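Local structure of carboxypeptidase A (Helicoverpa armigera, 1JQG) at residues 25-30 with 84-89; 47-52 with 63-68; 161-166 with 207-212; 175-180 with 300-305; 304-309 with 378-383. The protein is a zinc-dependent metallocarboxypeptidase of the M14 family, here in its proenzyme form, that probably trims residues from the C-terminal end of peptides. All blocks are in the same frame, centred on the assembly; numbering follows the deposited sequence.

Contact 1: residues 25-30 with 84-89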
# COMPACT_ATOMS: atom_id res chain seq x y z
N ALA A 25 9.05 -15.54 14.86
CA ALA A 25 10.32 -14.86 14.68
C ALA A 25 10.51 -14.30 13.25
O ALA A 25 10.11 -14.83 12.22
CB ALA A 25 11.51 -15.77 14.93
N VAL A 26 11.20 -13.17 13.19
CA VAL A 26 11.52 -12.50 11.94
C VAL A 26 12.94 -12.87 11.54
O VAL A 26 13.87 -12.68 12.34
CB VAL A 26 11.38 -10.96 12.04
CG1 VAL A 26 11.93 -10.25 10.81
CG2 VAL A 26 9.89 -10.63 12.18
N TYR A 27 13.07 -13.38 10.33
CA TYR A 27 14.38 -13.78 9.82
C TYR A 27 14.80 -12.86 8.67
O TYR A 27 13.97 -12.24 7.98
CB TYR A 27 14.35 -15.23 9.36
CG TYR A 27 14.39 -16.26 10.47
CD1 TYR A 27 13.20 -16.74 11.01
CD2 TYR A 27 15.59 -16.79 10.94
CE1 TYR A 27 13.22 -17.72 11.99
CE2 TYR A 27 15.61 -17.74 11.95
CZ TYR A 27 14.42 -18.20 12.46
OH TYR A 27 14.41 -19.14 13.45
N GLN A 28 16.10 -12.76 8.46
CA GLN A 28 16.66 -12.02 7.33
C GLN A 28 17.41 -13.00 6.44
O GLN A 28 18.41 -13.57 6.89
CB GLN A 28 17.52 -10.89 7.88
CG GLN A 28 18.24 -10.09 6.82
CD GLN A 28 19.28 -9.15 7.40
OE1 GLN A 28 20.48 -9.34 7.11
NE2 GLN A 28 18.81 -8.19 8.18
N VAL A 29 16.88 -13.26 5.24
CA VAL A 29 17.51 -14.19 4.32
C VAL A 29 18.40 -13.45 3.32
O VAL A 29 17.93 -12.51 2.73
CB VAL A 29 16.50 -15.07 3.57
CG1 VAL A 29 15.65 -15.76 4.65
CG2 VAL A 29 15.57 -14.33 2.64
N ASP A 30 19.65 -13.85 3.21
CA ASP A 30 20.64 -13.26 2.34
C ASP A 30 20.99 -14.24 1.24
O ASP A 30 21.62 -15.24 1.56
CB ASP A 30 21.93 -12.88 3.09
CG ASP A 30 21.67 -12.00 4.29
OD1 ASP A 30 22.00 -10.81 4.17
OD2 ASP A 30 21.13 -12.51 5.31
N TYR A 84 21.24 -16.78 6.66
CA TYR A 84 20.10 -16.21 7.31
C TYR A 84 20.51 -15.81 8.72
O TYR A 84 21.51 -16.26 9.26
CB TYR A 84 19.00 -17.26 7.47
CG TYR A 84 19.33 -18.44 8.36
CD1 TYR A 84 19.03 -18.44 9.72
CD2 TYR A 84 19.94 -19.57 7.83
CE1 TYR A 84 19.33 -19.52 10.52
CE2 TYR A 84 20.25 -20.65 8.64
CZ TYR A 84 19.94 -20.62 9.98
OH TYR A 84 20.23 -21.71 10.76
N LYS A 85 19.57 -15.05 9.26
CA LYS A 85 19.84 -14.82 10.68
C LYS A 85 18.71 -14.08 11.36
O LYS A 85 17.98 -13.29 10.79
CB LYS A 85 21.19 -14.17 10.85
CG LYS A 85 21.16 -12.69 10.52
CD LYS A 85 22.56 -12.09 10.56
CE LYS A 85 23.04 -11.88 12.00
NZ LYS A 85 22.21 -10.80 12.64
N LEU A 86 18.53 -14.42 12.64
CA LEU A 86 17.50 -14.08 13.58
C LEU A 86 17.53 -12.60 13.99
O LEU A 86 18.38 -12.15 14.75
CB LEU A 86 17.48 -14.91 14.90
CG LEU A 86 16.27 -14.80 15.83
CD1 LEU A 86 15.05 -15.47 15.18
CD2 LEU A 86 16.49 -15.40 17.21
N GLU A 87 16.50 -11.87 13.53
CA GLU A 87 16.36 -10.47 13.84
C GLU A 87 15.51 -10.25 15.08
O GLU A 87 15.76 -9.39 15.91
CB GLU A 87 15.77 -9.73 12.62
CG GLU A 87 15.72 -8.20 12.86
CD GLU A 87 15.32 -7.44 11.62
OE1 GLU A 87 16.21 -7.22 10.78
OE2 GLU A 87 14.12 -7.07 11.52
N VAL A 88 14.37 -10.92 15.12
CA VAL A 88 13.40 -10.81 16.19
C VAL A 88 12.96 -12.21 16.61
O VAL A 88 12.40 -12.93 15.80
CB VAL A 88 12.16 -10.02 15.79
CG1 VAL A 88 11.26 -9.76 17.01
CG2 VAL A 88 12.47 -8.67 15.15
N GLU A 89 13.21 -12.59 17.85
CA GLU A 89 12.88 -13.93 18.33
C GLU A 89 11.40 -14.06 18.65
O GLU A 89 10.84 -15.15 18.49
CB GLU A 89 13.75 -14.29 19.54
CG GLU A 89 13.60 -15.75 19.96
CD GLU A 89 14.61 -16.14 21.03
OE1 GLU A 89 15.67 -16.65 20.59
OE2 GLU A 89 14.35 -15.95 22.24
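A classic beta bulge, with E87 and V88 together facing V26, interrupts the antiparallel pairing of strand 25-30 with strand 83-88, an outermost strand of the four-stranded sheet of the activation domain. V26 N gives a bond to V88 O at 2.9 Å, while V26 O takes E87 N at 3.0 Å and, weakly, V88 N at 3.3 Å. Beyond the bulge Q28 and K85 exchange a regular pair of backbone bonds. On the face carrying Y27, Y84 and L86, L86 CD1 lies over the Y27 ring, 3.9 Å above its plane and shifted toward the rim, in a CH-pi contact. The same methyl meets A25 CB at 3.6 Å. The two tyrosines run side by side, Y27 CD2 to Y84 CD1 4.0 Å. On the other face the V26 and V88 CB atoms meet at 3.9 Å. At the bulge E87 lies side by side with V26, pointing the same way, its OE2 salt-bridged to K62. Helix 70-80 touches Y27, Y84 and L86. The chemistry divides accordingly: an aromatic and aliphatic surface packs under that helix, V26 and V88 meet on the opposite face, and the bulge carries a carboxylate paired with K62 and one carbonyl shared by two N-H groups.

Contact 2: residues 47-52 with 63-68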
# COMPACT_ATOMS: atom_id res chain seq x y z
N LEU A 47 5.63 -23.44 2.25
CA LEU A 47 5.52 -23.44 3.70
C LEU A 47 4.51 -22.40 4.14
O LEU A 47 4.17 -22.29 5.29
CB LEU A 47 6.86 -23.18 4.37
CG LEU A 47 7.11 -23.88 5.72
CD1 LEU A 47 6.89 -25.38 5.57
CD2 LEU A 47 8.53 -23.69 6.28
N MET A 48 3.99 -21.65 3.20
CA MET A 48 3.05 -20.55 3.40
C MET A 48 3.48 -19.54 4.46
O MET A 48 2.77 -19.27 5.43
CB MET A 48 1.64 -21.09 3.68
CG MET A 48 1.05 -21.93 2.56
SD MET A 48 -0.45 -22.82 2.97
CE MET A 48 0.05 -24.08 4.10
N LEU A 49 4.68 -19.02 4.31
CA LEU A 49 5.23 -18.03 5.24
C LEU A 49 4.84 -16.61 4.85
O LEU A 49 4.52 -16.33 3.70
CB LEU A 49 6.77 -18.12 5.31
CG LEU A 49 7.31 -19.53 5.62
CD1 LEU A 49 8.82 -19.61 5.38
CD2 LEU A 49 6.93 -19.88 7.06
N ASP A 50 4.90 -15.71 5.81
CA ASP A 50 4.63 -14.29 5.59
C ASP A 50 5.92 -13.59 5.13
O ASP A 50 6.78 -13.24 5.96
CB ASP A 50 4.09 -13.67 6.88
CG ASP A 50 3.63 -12.25 6.70
OD1 ASP A 50 3.60 -11.78 5.55
OD2 ASP A 50 3.30 -11.56 7.69
N VAL A 51 6.06 -13.41 3.84
CA VAL A 51 7.18 -12.71 3.24
C VAL A 51 7.00 -11.20 3.22
O VAL A 51 6.19 -10.66 2.44
CB VAL A 51 7.40 -13.19 1.78
CG1 VAL A 51 8.60 -12.48 1.16
CG2 VAL A 51 7.57 -14.70 1.78
N TRP A 52 7.64 -10.52 4.14
CA TRP A 52 7.58 -9.05 4.21
C TRP A 52 8.33 -8.40 3.05
O TRP A 52 7.83 -7.45 2.48
CB TRP A 52 8.21 -8.59 5.54
CG TRP A 52 7.41 -8.94 6.74
CD1 TRP A 52 6.23 -9.66 6.77
CD2 TRP A 52 7.70 -8.63 8.11
NE1 TRP A 52 5.79 -9.80 8.06
CE2 TRP A 52 6.69 -9.17 8.90
CE3 TRP A 52 8.74 -7.93 8.73
CZ2 TRP A 52 6.66 -9.02 10.29
CZ3 TRP A 52 8.72 -7.79 10.13
CH2 TRP A 52 7.67 -8.35 10.90
N VAL A 63 11.30 -12.26 6.45
CA VAL A 63 10.14 -13.17 6.47
C VAL A 63 9.72 -13.51 7.90
O VAL A 63 10.58 -13.70 8.77
CB VAL A 63 10.47 -14.45 5.65
CG1 VAL A 63 11.79 -15.05 6.11
CG2 VAL A 63 9.35 -15.47 5.59
N LEU A 64 8.39 -13.50 8.13
CA LEU A 64 7.87 -13.86 9.44
C LEU A 64 7.59 -15.36 9.55
O LEU A 64 6.83 -15.90 8.77
CB LEU A 64 6.58 -13.07 9.69
CG LEU A 64 5.92 -13.26 11.08
CD1 LEU A 64 6.87 -12.66 12.10
CD2 LEU A 64 4.57 -12.60 11.04
N VAL A 65 8.29 -16.06 10.41
CA VAL A 65 8.21 -17.51 10.54
C VAL A 65 7.61 -17.95 11.87
O VAL A 65 8.04 -17.57 12.97
CB VAL A 65 9.60 -18.17 10.41
CG1 VAL A 65 9.49 -19.69 10.62
CG2 VAL A 65 10.33 -17.72 9.13
N PRO A 66 6.54 -18.72 11.82
CA PRO A 66 5.87 -19.27 13.00
C PRO A 66 6.77 -20.10 13.89
O PRO A 66 7.72 -20.75 13.44
CB PRO A 66 4.73 -20.12 12.43
CG PRO A 66 4.47 -19.49 11.09
CD PRO A 66 5.84 -19.14 10.58
N LYS A 67 6.44 -20.21 15.17
CA LYS A 67 7.23 -20.96 16.14
C LYS A 67 7.37 -22.44 15.79
O LYS A 67 8.43 -23.05 15.93
CB LYS A 67 6.63 -20.84 17.52
CG LYS A 67 7.40 -21.50 18.66
CD LYS A 67 6.74 -21.04 19.97
CE LYS A 67 5.25 -21.36 20.00
NZ LYS A 67 4.49 -20.59 21.03
N PHE A 68 6.30 -23.04 15.28
CA PHE A 68 6.27 -24.44 14.92
C PHE A 68 6.87 -24.73 13.56
O PHE A 68 6.76 -25.85 13.06
CB PHE A 68 4.83 -24.98 14.99
CG PHE A 68 4.29 -25.05 16.40
CD1 PHE A 68 3.18 -24.28 16.74
CD2 PHE A 68 4.87 -25.83 17.37
CE1 PHE A 68 2.66 -24.32 18.02
CE2 PHE A 68 4.35 -25.87 18.65
CZ PHE A 68 3.24 -25.12 18.98
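L49 and V63 cross in the hairpin of strands 50-53 and 61-65 in the activation domain. V63 CG1 stands between its backbone N and carbonyl carbon (chi1 52°), which turns CG2 anti to the N and into the angle between L49 CB, 3.7 Å away, and D50 O. Further along, L49 CD2 is the bump that meets the P66 ring at CD, 3.8 Å. On the other face L64 fills the notch between D50 and W52. Its CB touches W52 NE1 at 3.7 Å, and its CD1 faces W52 CZ2. Its CD2 rests against D50 OD2, also at 3.7 Å. One backbone bond ties the strands here, L64 N to D50 O at 2.7 Å and nearly straight (164°). W52 NE1 also gives a weak bond to D50 OD2, 3.1 Å. An alanine in place of W52 would probably open a gap beside L64 and against F395 and Y233, and leave D50 without its indole donor. D50 OD2 pairs chiefly with R183 of the enzyme moiety, so the hairpin presents the W52 indole and one carboxylate to the catalytic domain, consistent with a propeptide that shields the active-site cleft.

Contact 3: residues 161-166 with 207-212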
# COMPACT_ATOMS: atom_id res chain seq x y z
N ILE A 161 -12.32 15.62 -5.23
CA ILE A 161 -11.93 17.01 -5.01
C ILE A 161 -11.82 17.75 -6.35
O ILE A 161 -11.10 17.35 -7.28
CB ILE A 161 -10.59 17.09 -4.24
CG1 ILE A 161 -10.70 16.26 -2.95
CG2 ILE A 161 -10.23 18.55 -4.03
CD1 ILE A 161 -9.52 16.04 -2.06
N SER A 162 -12.58 18.81 -6.50
CA SER A 162 -12.65 19.60 -7.72
C SER A 162 -13.31 20.96 -7.53
O SER A 162 -14.39 21.14 -6.95
CB SER A 162 -13.38 18.82 -8.82
OG SER A 162 -13.52 19.66 -9.98
N THR A 163 -12.80 21.97 -8.18
CA THR A 163 -13.36 23.32 -8.17
C THR A 163 -14.40 23.46 -9.28
O THR A 163 -15.26 24.35 -9.34
CB THR A 163 -12.30 24.42 -8.39
OG1 THR A 163 -11.68 24.10 -9.64
CG2 THR A 163 -11.24 24.49 -7.31
N THR A 164 -14.37 22.54 -10.23
CA THR A 164 -15.35 22.53 -11.33
C THR A 164 -16.30 21.35 -11.24
O THR A 164 -16.98 20.95 -12.19
CB THR A 164 -14.63 22.46 -12.69
OG1 THR A 164 -13.68 21.38 -12.60
CG2 THR A 164 -13.98 23.81 -12.97
N ASN A 165 -16.37 20.72 -10.08
CA ASN A 165 -17.22 19.57 -9.84
C ASN A 165 -17.14 18.48 -10.91
O ASN A 165 -18.15 17.92 -11.38
CB ASN A 165 -18.65 20.08 -9.68
CG ASN A 165 -19.61 19.01 -9.18
OD1 ASN A 165 -19.32 18.30 -8.21
ND2 ASN A 165 -20.74 18.89 -9.88
N PHE A 166 -15.92 18.14 -11.35
CA PHE A 166 -15.71 17.15 -12.39
C PHE A 166 -16.47 17.40 -13.69
O PHE A 166 -16.71 16.43 -14.44
CB PHE A 166 -16.03 15.75 -11.82
CG PHE A 166 -14.88 15.12 -11.08
CD1 PHE A 166 -14.35 15.73 -9.95
CD2 PHE A 166 -14.29 13.94 -11.50
CE1 PHE A 166 -13.29 15.17 -9.26
CE2 PHE A 166 -13.23 13.39 -10.82
CZ PHE A 166 -12.72 13.99 -9.68
N LEU A 207 -2.68 23.20 -7.95
CA LEU A 207 -2.99 21.78 -7.80
C LEU A 207 -4.48 21.48 -7.70
O LEU A 207 -4.89 20.39 -8.07
CB LEU A 207 -2.29 21.18 -6.59
CG LEU A 207 -0.75 21.20 -6.60
CD1 LEU A 207 -0.20 20.71 -5.27
CD2 LEU A 207 -0.13 20.36 -7.69
N ILE A 208 -5.27 22.42 -7.21
CA ILE A 208 -6.70 22.24 -7.12
C ILE A 208 -7.48 22.82 -8.29
O ILE A 208 -8.50 22.23 -8.66
CB ILE A 208 -7.27 22.85 -5.82
CG1 ILE A 208 -6.72 24.24 -5.58
CG2 ILE A 208 -6.92 21.95 -4.65
CD1 ILE A 208 -7.47 25.12 -4.61
N ASN A 209 -7.00 23.93 -8.84
CA ASN A 209 -7.65 24.56 -9.97
C ASN A 209 -7.52 23.80 -11.30
O ASN A 209 -8.49 23.75 -12.07
CB ASN A 209 -7.13 26.01 -10.13
CG ASN A 209 -7.81 26.95 -9.15
OD1 ASN A 209 -9.04 26.89 -9.00
ND2 ASN A 209 -7.04 27.80 -8.51
N ASN A 210 -6.31 23.31 -11.58
CA ASN A 210 -6.07 22.65 -12.87
C ASN A 210 -6.20 21.14 -12.87
O ASN A 210 -5.93 20.47 -13.86
CB ASN A 210 -4.70 23.09 -13.40
CG ASN A 210 -4.67 24.59 -13.68
OD1 ASN A 210 -5.58 25.13 -14.34
ND2 ASN A 210 -3.61 25.23 -13.18
N ILE A 211 -6.39 20.50 -11.72
CA ILE A 211 -6.44 19.07 -11.57
C ILE A 211 -7.66 18.59 -10.76
O ILE A 211 -7.97 19.16 -9.71
CB ILE A 211 -5.14 18.53 -10.93
CG1 ILE A 211 -3.90 18.95 -11.74
CG2 ILE A 211 -5.17 16.99 -10.88
CD1 ILE A 211 -2.55 18.66 -11.11
N ASP A 212 -8.31 17.56 -11.26
CA ASP A 212 -9.37 16.86 -10.52
C ASP A 212 -8.86 15.62 -9.78
O ASP A 212 -8.01 14.91 -10.32
CB ASP A 212 -10.44 16.39 -11.51
CG ASP A 212 -11.38 17.48 -11.92
OD1 ASP A 212 -11.32 18.59 -11.39
OD2 ASP A 212 -12.23 17.26 -12.83
O HOH W 1 -13.50 19.31 -13.98
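F166 and D212 lie flat against each other: the phenyl ring and the carboxylate are stacked with their planes 14° apart, the two side chains sliding past in opposite directions. D212 OD2 stands 3.8 Å above the F166 ring plane, shifted toward the rim, and D212 CB lies over the same ring in a CH-pi contact, 4.0 Å from its centroid. S162 OG, anti to the backbone N (chi1 176°), approaches D212 OD1 from above the carboxylate plane and donates a hydrogen bond of 2.8 Å. That hydroxyl oxygen also accepts T164 N at 3.0 Å, an ST turn, and F166 N at 3.2 Å, the latter almost straight (175°). Three bonds thus grip S162 OG and draw the loop round it. A water links T164 OG1 to D212 OD2, to which it donates at 2.7 Å. The T163 and N209 side chains cross at about a right angle, T163 CG2 to N209 OD1 3.7 Å. The carboxylate also forms a salt bridge with R298. The loop after strand 155-161 thereby joins the turn between helix 206-209 and strand 212-216; D212 bonds through its backbone to V174 of strand 173-178, while I161 and I208 pack on helix 187-200.

Contact 4: residues 175-180 with 300-305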
# COMPACT_ATOMS: atom_id res chain seq x y z
N MET A 175 -5.75 9.85 -9.60
CA MET A 175 -6.36 8.96 -8.61
C MET A 175 -5.30 8.56 -7.60
O MET A 175 -4.16 8.27 -7.95
CB MET A 175 -7.04 7.74 -9.26
CG MET A 175 -7.99 7.04 -8.31
SD MET A 175 -8.84 5.66 -9.02
CE MET A 175 -9.20 4.70 -7.55
N MET A 176 -5.71 8.45 -6.35
CA MET A 176 -4.79 8.00 -5.28
C MET A 176 -5.51 7.10 -4.29
O MET A 176 -6.70 7.27 -4.01
CB MET A 176 -4.31 9.29 -4.64
CG MET A 176 -3.36 9.17 -3.48
SD MET A 176 -3.35 10.77 -2.63
CE MET A 176 -3.16 11.87 -4.00
N GLN A 177 -4.84 6.05 -3.85
CA GLN A 177 -5.45 5.11 -2.90
C GLN A 177 -4.46 4.53 -1.91
O GLN A 177 -3.29 4.42 -2.19
CB GLN A 177 -6.14 3.92 -3.57
CG GLN A 177 -5.23 3.10 -4.47
CD GLN A 177 -5.95 1.95 -5.14
OE1 GLN A 177 -6.95 2.23 -5.80
NE2 GLN A 177 -5.45 0.72 -4.96
N SER A 178 -4.94 4.05 -0.78
CA SER A 178 -4.12 3.46 0.25
C SER A 178 -4.88 2.38 1.02
O SER A 178 -6.07 2.22 0.82
CB SER A 178 -3.55 4.53 1.22
OG SER A 178 -4.55 5.20 1.95
N LEU A 179 -4.13 1.62 1.81
CA LEU A 179 -4.69 0.57 2.65
C LEU A 179 -5.30 -0.59 1.89
O LEU A 179 -6.11 -1.33 2.42
CB LEU A 179 -5.66 1.16 3.67
CG LEU A 179 -5.04 1.93 4.85
CD1 LEU A 179 -6.08 2.39 5.86
CD2 LEU A 179 -3.96 1.17 5.60
N LEU A 180 -4.83 -0.89 0.70
CA LEU A 180 -5.22 -2.05 -0.07
C LEU A 180 -4.78 -3.31 0.70
O LEU A 180 -5.53 -4.28 0.80
CB LEU A 180 -4.65 -1.98 -1.49
CG LEU A 180 -5.21 -2.97 -2.51
CD1 LEU A 180 -6.68 -2.72 -2.70
CD2 LEU A 180 -4.50 -2.97 -3.85
N ALA A 300 -4.93 10.99 -15.71
CA ALA A 300 -3.53 11.19 -16.09
C ALA A 300 -2.56 10.41 -15.20
O ALA A 300 -1.50 10.01 -15.71
CB ALA A 300 -3.14 12.66 -16.07
N LEU A 301 -2.89 10.22 -13.93
CA LEU A 301 -1.96 9.59 -13.00
C LEU A 301 -2.74 8.74 -11.97
O LEU A 301 -3.82 9.18 -11.51
CB LEU A 301 -1.13 10.62 -12.22
CG LEU A 301 -0.11 10.11 -11.22
CD1 LEU A 301 1.00 9.23 -11.80
CD2 LEU A 301 0.55 11.31 -10.51
N TYR A 302 -2.18 7.56 -11.73
CA TYR A 302 -2.75 6.64 -10.76
C TYR A 302 -1.68 6.18 -9.77
O TYR A 302 -0.64 5.67 -10.21
CB TYR A 302 -3.36 5.42 -11.46
CG TYR A 302 -3.91 4.36 -10.55
CD1 TYR A 302 -5.22 4.41 -10.11
CD2 TYR A 302 -3.12 3.28 -10.12
CE1 TYR A 302 -5.78 3.45 -9.29
CE2 TYR A 302 -3.66 2.29 -9.29
CZ TYR A 302 -5.00 2.39 -8.89
OH TYR A 302 -5.48 1.43 -8.07
N LEU A 303 -1.97 6.29 -8.48
CA LEU A 303 -1.02 5.94 -7.45
C LEU A 303 -1.60 4.96 -6.44
O LEU A 303 -2.58 5.22 -5.75
CB LEU A 303 -0.47 7.19 -6.75
CG LEU A 303 0.21 8.25 -7.62
CD1 LEU A 303 0.63 9.47 -6.83
CD2 LEU A 303 1.42 7.68 -8.36
N ASP A 304 -0.99 3.80 -6.32
CA ASP A 304 -1.35 2.79 -5.32
C ASP A 304 -0.29 2.83 -4.23
O ASP A 304 0.83 2.32 -4.43
CB ASP A 304 -1.42 1.41 -5.99
CG ASP A 304 -1.96 0.34 -5.08
OD1 ASP A 304 -2.52 0.63 -4.01
OD2 ASP A 304 -1.82 -0.86 -5.44
N ILE A 305 -0.63 3.44 -3.11
CA ILE A 305 0.31 3.65 -2.02
C ILE A 305 0.41 2.46 -1.09
O ILE A 305 -0.49 2.16 -0.30
CB ILE A 305 0.00 4.96 -1.24
CG1 ILE A 305 0.05 6.13 -2.26
CG2 ILE A 305 1.01 5.23 -0.14
CD1 ILE A 305 -0.33 7.48 -1.71
O HOH W 2 -3.08 0.80 -1.27
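Y302 receives M175 at the edge of its ring: SD lies near the ring plane, 3.8 Å from CE1, a Met-aromatic contact. The amide of Q177 stands between two other flat groups, turned 64° from the Y302 ring and 84° from the D304 carboxylate. Its OE1 takes a weak hydrogen bond from Y302 OH at 2.8 Å; its NE2 donates to D304 OD1 at 3.1 Å, arriving from above the carboxylate plane. The Q177 chain, extended beyond CG, carries the amide to both partners. These side chains line one face of strands 173-178 and 299-307, parallel neighbours in the central mixed sheet of the carboxypeptidase fold. M175 N to L301 O (2.8 Å) opens the run of backbone bonds, and I305 N to Q177 O (3.0 Å) closes it. An alanine at Q177 would probably leave Y302 OH without this acceptor and D304 OD1 without its amide donor, with the water on OD1 and H306 on OD2 still in place. That water donates to D304 OD1 at 2.8 Å and to I305 O, and accepts from L180 N. On the opposite face M176 CG touches I305 CD1 at 3.9 Å, with helix 187-200 packed against M176.

Contact 5: residues 304-309 with 378-383. With ZN (zinc ion), chain B.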
# COMPACT_ATOMS: atom_id res chain seq x y z
N ASP A 304 -0.99 3.80 -6.32
CA ASP A 304 -1.35 2.79 -5.32
C ASP A 304 -0.29 2.83 -4.23
O ASP A 304 0.83 2.32 -4.43
CB ASP A 304 -1.42 1.41 -5.99
CG ASP A 304 -1.96 0.34 -5.08
OD1 ASP A 304 -2.52 0.63 -4.01
OD2 ASP A 304 -1.82 -0.86 -5.44
N ILE A 305 -0.63 3.44 -3.11
CA ILE A 305 0.31 3.65 -2.02
C ILE A 305 0.41 2.46 -1.09
O ILE A 305 -0.49 2.16 -0.30
CB ILE A 305 0.00 4.96 -1.24
CG1 ILE A 305 0.05 6.13 -2.26
CG2 ILE A 305 1.01 5.23 -0.14
CD1 ILE A 305 -0.33 7.48 -1.71
N HIS A 306 1.59 1.84 -1.07
CA HIS A 306 1.90 0.76 -0.18
C HIS A 306 3.07 1.13 0.74
O HIS A 306 3.67 2.18 0.73
CB HIS A 306 2.32 -0.51 -0.95
CG HIS A 306 1.21 -1.09 -1.76
ND1 HIS A 306 0.48 -2.17 -1.39
CD2 HIS A 306 0.62 -0.78 -2.95
CE1 HIS A 306 -0.42 -2.59 -2.20
NE2 HIS A 306 -0.37 -1.70 -3.17
N SER A 307 3.33 0.19 1.63
CA SER A 307 4.37 0.14 2.56
C SER A 307 4.88 -1.32 2.81
O SER A 307 4.14 -2.26 2.50
CB SER A 307 4.16 0.69 3.98
OG SER A 307 3.46 -0.22 4.82
N PHE A 308 6.06 -1.81 2.46
CA PHE A 308 7.24 -1.13 2.97
C PHE A 308 8.44 -1.20 2.03
O PHE A 308 8.54 -2.26 1.32
CB PHE A 308 7.56 -1.22 4.46
CG PHE A 308 8.29 -2.47 4.80
CD1 PHE A 308 9.67 -2.49 4.70
CD2 PHE A 308 7.66 -3.64 5.18
CE1 PHE A 308 10.41 -3.62 4.98
CE2 PHE A 308 8.38 -4.78 5.47
CZ PHE A 308 9.76 -4.77 5.38
N GLY A 309 9.40 -0.30 1.71
CA GLY A 309 10.49 -0.42 0.78
C GLY A 309 11.28 0.80 0.33
O GLY A 309 12.41 0.75 -0.19
N SER A 378 1.30 5.29 -14.15
CA SER A 378 0.75 4.59 -12.99
C SER A 378 1.88 3.96 -12.19
O SER A 378 2.77 3.22 -12.58
CB SER A 378 -0.27 3.55 -13.45
OG SER A 378 -0.89 2.86 -12.41
N TYR A 379 1.94 4.29 -10.91
CA TYR A 379 2.96 3.78 -10.00
C TYR A 379 2.34 3.09 -8.78
O TYR A 379 1.22 3.39 -8.32
CB TYR A 379 3.89 4.93 -9.59
CG TYR A 379 4.51 5.67 -10.78
CD1 TYR A 379 3.83 6.79 -11.29
CD2 TYR A 379 5.69 5.28 -11.38
CE1 TYR A 379 4.34 7.47 -12.36
CE2 TYR A 379 6.21 6.01 -12.44
CZ TYR A 379 5.52 7.09 -12.94
OH TYR A 379 5.97 7.80 -14.02
N THR A 380 3.15 2.26 -8.15
CA THR A 380 2.87 1.66 -6.86
C THR A 380 3.94 2.15 -5.88
O THR A 380 5.11 1.86 -6.08
CB THR A 380 2.83 0.14 -6.96
OG1 THR A 380 3.10 -0.35 -5.62
CG2 THR A 380 3.91 -0.47 -7.86
N TYR A 381 3.55 3.00 -4.93
CA TYR A 381 4.45 3.56 -3.96
C TYR A 381 4.73 2.58 -2.85
O TYR A 381 3.88 1.84 -2.40
CB TYR A 381 3.90 4.85 -3.33
CG TYR A 381 4.29 6.14 -4.00
CD1 TYR A 381 4.01 6.42 -5.31
CD2 TYR A 381 4.95 7.11 -3.28
CE1 TYR A 381 4.37 7.61 -5.91
CE2 TYR A 381 5.33 8.32 -3.85
CZ TYR A 381 5.03 8.57 -5.16
OH TYR A 381 5.36 9.77 -5.76
N GLU A 382 5.97 2.56 -2.40
CA GLU A 382 6.40 1.76 -1.27
C GLU A 382 7.02 2.74 -0.29
O GLU A 382 8.18 3.04 -0.49
CB GLU A 382 7.40 0.68 -1.68
CG GLU A 382 6.83 -0.38 -2.64
CD GLU A 382 5.86 -1.32 -1.93
OE1 GLU A 382 6.02 -1.47 -0.71
OE2 GLU A 382 4.96 -1.92 -2.57
N LEU A 383 6.27 3.22 0.67
CA LEU A 383 6.73 4.11 1.71
C LEU A 383 7.82 3.54 2.62
O LEU A 383 8.03 2.35 2.65
CB LEU A 383 5.52 4.47 2.62
CG LEU A 383 4.40 5.24 1.93
CD1 LEU A 383 3.46 5.85 2.98
CD2 LEU A 383 4.98 6.27 1.00
ZN ZN B . 1.34 -3.97 -0.13
O HOH W 3 3.33 -4.92 -1.18
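H306 and Y381 mark the tight half of this contact between parallel strands: H306 N reaches Y381 O at 2.6 Å and L383 N reaches H306 O at 2.8 Å, while I305 CG2 packs on L383 CG at 4.0 Å. The histidine is held at both ring nitrogens. ND1 binds zinc at 2.4 Å, and NE2, with its partner in the ring plane, donates to D304 OD2 at 2.8 Å. H181, E184 and a water complete the metal site. Past H306, toward F308, G309 and E382, the contact is partly exposed. E382, the predicted proton donor/acceptor, has its chain bent at CD (chi2 -73°); OE2 lies 3.4 Å from H306 CB, the carboxylate 20° from the imidazole plane. G309 N bonds to L383 O, at backbone angles that suit a glycine. Strand 173-178 flanks 299-307 and strand 311-314 flanks 377-383; helix 325-340 packs on Y379 and Y381, helix 366-373 on D304 and T380.

Overall arrangement
Contacts 1 and 2 build one sheet of the activation domain, contact 2 nested within the loop that contact 1 closes: A25 O meets V65 N at 2.8 Å, and V26 CG2 packs on W52 CH2 at 3.4 Å. Contact 2 reaches the catalytic domain directly, W52 CB touching F308 CE2 of contact 5 at 3.8 Å, with the W52 side chain about 10 Å from that of E382. Contacts 4 and 5 share D304 and I305 on strand 299-307, their centres about 9 Å apart, and together lead from the sheet interior to the zinc. Contact 3 lies on the far side, its centre about 17 Å from that of contact 4 and about 48 Å from that of contact 1.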